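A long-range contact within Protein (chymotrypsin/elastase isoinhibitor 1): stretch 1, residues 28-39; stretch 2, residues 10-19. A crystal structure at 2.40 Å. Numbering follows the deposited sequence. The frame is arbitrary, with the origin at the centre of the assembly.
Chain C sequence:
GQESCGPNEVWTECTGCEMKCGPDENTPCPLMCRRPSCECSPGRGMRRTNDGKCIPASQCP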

# COMPACT_ATOMS: atom_id res chain seq x y z
N PRO C 28 -19.31 2.47 -0.36
CA PRO C 28 -18.58 3.36 0.61
C PRO C 28 -17.22 3.97 0.28
O PRO C 28 -16.37 3.30 -0.26
CB PRO C 28 -18.25 2.43 1.81
CG PRO C 28 -18.91 1.06 1.58
CD PRO C 28 -19.44 1.06 0.15
N CYS C 29 -16.93 5.19 0.72
CA CYS C 29 -15.57 5.74 0.62
C CYS C 29 -15.16 6.26 2.03
O CYS C 29 -15.76 7.22 2.57
CB CYS C 29 -15.43 6.80 -0.49
SG CYS C 29 -13.73 7.36 -0.82
N PRO C 30 -14.15 5.63 2.70
CA PRO C 30 -13.76 6.10 4.03
C PRO C 30 -13.34 7.57 4.09
O PRO C 30 -12.67 8.05 3.17
CB PRO C 30 -12.69 5.14 4.53
CG PRO C 30 -12.92 3.85 3.77
CD PRO C 30 -13.61 4.23 2.44
N LEU C 31 -13.67 8.29 5.18
CA LEU C 31 -13.30 9.72 5.23
C LEU C 31 -11.79 10.13 5.43
O LEU C 31 -11.43 11.18 6.06
CB LEU C 31 -14.38 10.60 6.00
CG LEU C 31 -15.72 10.76 5.17
CD1 LEU C 31 -16.88 11.27 6.02
CD2 LEU C 31 -15.57 11.84 4.09
N MET C 32 -10.86 9.26 4.98
CA MET C 32 -9.45 9.57 5.13
C MET C 32 -8.64 9.78 3.83
O MET C 32 -8.65 8.89 2.98
CB MET C 32 -8.84 8.38 5.91
CG MET C 32 -7.34 8.58 6.20
SD MET C 32 -6.54 7.36 7.30
CE MET C 32 -6.94 5.76 6.58
N CYS C 33 -7.75 10.81 3.67
CA CYS C 33 -6.89 10.88 2.48
C CYS C 33 -6.00 9.67 2.26
O CYS C 33 -5.39 9.16 3.20
CB CYS C 33 -5.91 12.00 2.58
SG CYS C 33 -6.77 13.58 2.78
N ARG C 34 -5.88 9.26 1.00
CA ARG C 34 -5.00 8.24 0.45
C ARG C 34 -3.77 8.95 -0.15
O ARG C 34 -3.71 10.22 -0.27
CB ARG C 34 -5.75 7.39 -0.54
CG ARG C 34 -6.81 6.55 0.15
CD ARG C 34 -8.08 6.28 -0.69
NE ARG C 34 -9.21 5.71 0.08
CZ ARG C 34 -10.24 6.39 0.70
NH1 ARG C 34 -10.43 7.76 0.66
NH2 ARG C 34 -11.11 5.63 1.41
N ARG C 35 -2.78 8.15 -0.51
CA ARG C 35 -1.50 8.62 -1.07
C ARG C 35 -1.69 9.41 -2.34
O ARG C 35 -2.52 9.07 -3.14
CB ARG C 35 -0.67 7.42 -1.48
CG ARG C 35 -0.55 6.34 -0.42
CD ARG C 35 0.27 6.77 0.82
NE ARG C 35 0.74 5.67 1.72
CZ ARG C 35 2.01 5.22 1.95
NH1 ARG C 35 3.12 5.74 1.38
NH2 ARG C 35 2.19 4.19 2.80
N PRO C 36 -0.81 10.36 -2.59
CA PRO C 36 -0.86 11.24 -3.76
C PRO C 36 -0.80 10.51 -5.04
O PRO C 36 -0.15 9.48 -5.03
CB PRO C 36 0.30 12.19 -3.63
CG PRO C 36 0.54 12.23 -2.13
CD PRO C 36 0.12 10.87 -1.56
N SER C 37 -1.54 11.01 -6.08
CA SER C 37 -1.63 10.29 -7.30
C SER C 37 -2.26 11.07 -8.49
O SER C 37 -2.63 12.24 -8.36
CB SER C 37 -2.36 9.00 -6.94
OG SER C 37 -3.76 9.14 -6.96
N CYS C 38 -2.28 10.46 -9.69
CA CYS C 38 -2.87 10.95 -10.92
C CYS C 38 -4.24 10.35 -10.86
O CYS C 38 -4.35 9.11 -10.96
CB CYS C 38 -2.07 10.42 -12.13
SG CYS C 38 -0.70 11.50 -12.60
N GLU C 39 -5.20 11.13 -10.34
CA GLU C 39 -6.57 10.62 -10.09
C GLU C 39 -7.68 10.79 -11.21
O GLU C 39 -7.68 11.81 -11.94
CB GLU C 39 -6.97 11.29 -8.74
CG GLU C 39 -8.37 10.97 -8.17
CD GLU C 39 -8.92 12.04 -7.23
OE1 GLU C 39 -8.98 13.27 -7.45
OE2 GLU C 39 -9.24 11.54 -6.08
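Stretch 2 10-19: VWTECTGCEM

Stretch 2 runs back along stretch 1 in the opposite sense. Residues 10-12 form an extended strand beside strand 37-39, their N-to-C directions 136° apart and their axes 4.5 Å apart at closest approach; beyond Thr-12 the chain leaves regular strand geometry but still follows its partner, Cys-14 lying by Cys-33 and Cys-17 by Cys-29.

Glu-39 contributes the largest covered surface. Its backbone pairs with Val-10 in both directions, Val-10 N to Glu-39 O at 2.8 Å and Glu-39 N to Val-10 O at 2.9 Å. Its side chain, with chi1 and chi2 both t, is long enough to reach past Thr-12, whose CG2 lies 3.9 Å from Glu-39 OE1, and to accept a hydrogen bond from Gly-16 N at Glu-39 OE2, 3.3 Å away. One residue thus holds both the strand and the loop that follows it. Between these points, Ser-37 and Thr-12 form a second pair, Thr-12 N to Ser-37 O and Ser-37 N to Thr-12 O, each 2.9 Å. On the sheet face opposite Glu-39, Cys-38 SG meets the edge of the Trp-11 ring, 3.9 Å from Trp-11 CE3.

Thr-15 is the second anchor. Its backbone forms an isolated antiparallel bridge with Arg-34: Arg-34 N donates to Thr-15 O at 3.2 Å, and Thr-15 N makes a weak bond to Arg-34 O at 3.3 Å. Its CB points toward stretch 1, and the branched side chain serves two chemistries: Thr-15 OG1 donates to Arg-35 O at 2.8 Å, while Thr-15 CG2 packs 3.7 Å from Arg-34 CB.

Cys-17 completes the trio. Its SG bonds to Cys-29 SG at 2.1 Å and lies over one face of the Arg-34 guanidinium, 3.7 Å from Arg-34 NH2. A second disulfide, Cys-14 SG to Cys-33 SG at 2.1 Å, covalently ties the less regular part of the pairing.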

# COMPACT_ATOMS: atom_id res chain seq x y z
N VAL C 10 -6.13 13.94 -12.89
CA VAL C 10 -5.65 15.17 -12.30
C VAL C 10 -4.80 14.88 -11.03
O VAL C 10 -5.22 14.05 -10.22
CB VAL C 10 -6.86 16.09 -12.01
CG1 VAL C 10 -6.46 17.13 -10.99
CG2 VAL C 10 -7.63 16.75 -13.17
N TRP C 11 -3.57 15.44 -10.91
CA TRP C 11 -2.65 15.25 -9.76
C TRP C 11 -3.14 15.73 -8.39
O TRP C 11 -3.39 16.89 -8.18
CB TRP C 11 -1.17 15.68 -10.11
CG TRP C 11 -0.18 15.51 -8.95
CD1 TRP C 11 0.06 16.35 -7.87
CD2 TRP C 11 0.52 14.29 -8.61
NE1 TRP C 11 0.87 15.71 -6.90
CE2 TRP C 11 1.21 14.48 -7.38
CE3 TRP C 11 0.60 13.09 -9.25
CZ2 TRP C 11 2.04 13.53 -6.82
CZ3 TRP C 11 1.43 12.12 -8.69
CH2 TRP C 11 2.17 12.34 -7.51
N THR C 12 -3.33 14.87 -7.37
CA THR C 12 -3.72 15.40 -6.03
C THR C 12 -2.80 14.80 -4.93
O THR C 12 -2.28 13.62 -5.03
CB THR C 12 -5.23 15.14 -5.66
OG1 THR C 12 -5.65 15.64 -4.38
CG2 THR C 12 -5.52 13.67 -5.63
N GLU C 13 -2.69 15.58 -3.85
CA GLU C 13 -1.99 15.20 -2.65
C GLU C 13 -2.89 14.49 -1.68
O GLU C 13 -2.38 13.89 -0.75
CB GLU C 13 -1.52 16.45 -1.91
CG GLU C 13 -0.51 17.25 -2.72
CD GLU C 13 0.82 16.56 -2.86
OE1 GLU C 13 1.15 15.62 -2.15
OE2 GLU C 13 1.54 17.08 -3.85
N CYS C 14 -4.22 14.72 -1.77
CA CYS C 14 -5.26 14.05 -0.99
C CYS C 14 -6.18 13.24 -1.92
O CYS C 14 -7.16 13.77 -2.47
CB CYS C 14 -6.09 14.98 -0.09
SG CYS C 14 -7.40 14.13 0.85
N THR C 15 -5.84 11.99 -2.14
CA THR C 15 -6.61 11.10 -3.01
C THR C 15 -7.92 10.53 -2.37
O THR C 15 -7.94 10.24 -1.19
CB THR C 15 -5.51 10.05 -3.33
OG1 THR C 15 -4.60 10.59 -4.29
CG2 THR C 15 -6.05 8.76 -3.93
N GLY C 16 -9.03 10.20 -3.12
CA GLY C 16 -10.26 9.60 -2.56
C GLY C 16 -10.62 8.28 -3.24
O GLY C 16 -9.74 7.49 -3.37
N CYS C 17 -11.88 7.96 -3.61
CA CYS C 17 -12.14 6.69 -4.28
C CYS C 17 -12.53 6.88 -5.74
O CYS C 17 -13.05 7.92 -6.09
CB CYS C 17 -13.20 5.82 -3.57
SG CYS C 17 -12.98 5.68 -1.77
N GLU C 18 -12.20 5.91 -6.56
CA GLU C 18 -12.40 5.74 -7.99
C GLU C 18 -13.51 4.71 -8.30
O GLU C 18 -13.75 3.76 -7.52
CB GLU C 18 -11.06 5.34 -8.69
CG GLU C 18 -9.87 6.33 -8.69
CD GLU C 18 -8.78 5.98 -9.70
OE1 GLU C 18 -8.56 4.85 -10.09
OE2 GLU C 18 -8.03 6.95 -10.17
N MET C 19 -14.23 4.80 -9.48
CA MET C 19 -15.32 3.85 -9.80
C MET C 19 -15.17 3.25 -11.22
O MET C 19 -14.76 4.00 -12.13
CB MET C 19 -16.67 4.58 -9.80
CG MET C 19 -17.17 5.07 -8.43
SD MET C 19 -18.69 6.09 -8.46
CE MET C 19 -19.90 4.80 -8.90
O HOH W 1 -2.36 12.04 1.19
O HOH W 2 -9.70 14.23 -4.11
O HOH W 3 -5.20 7.14 -8.29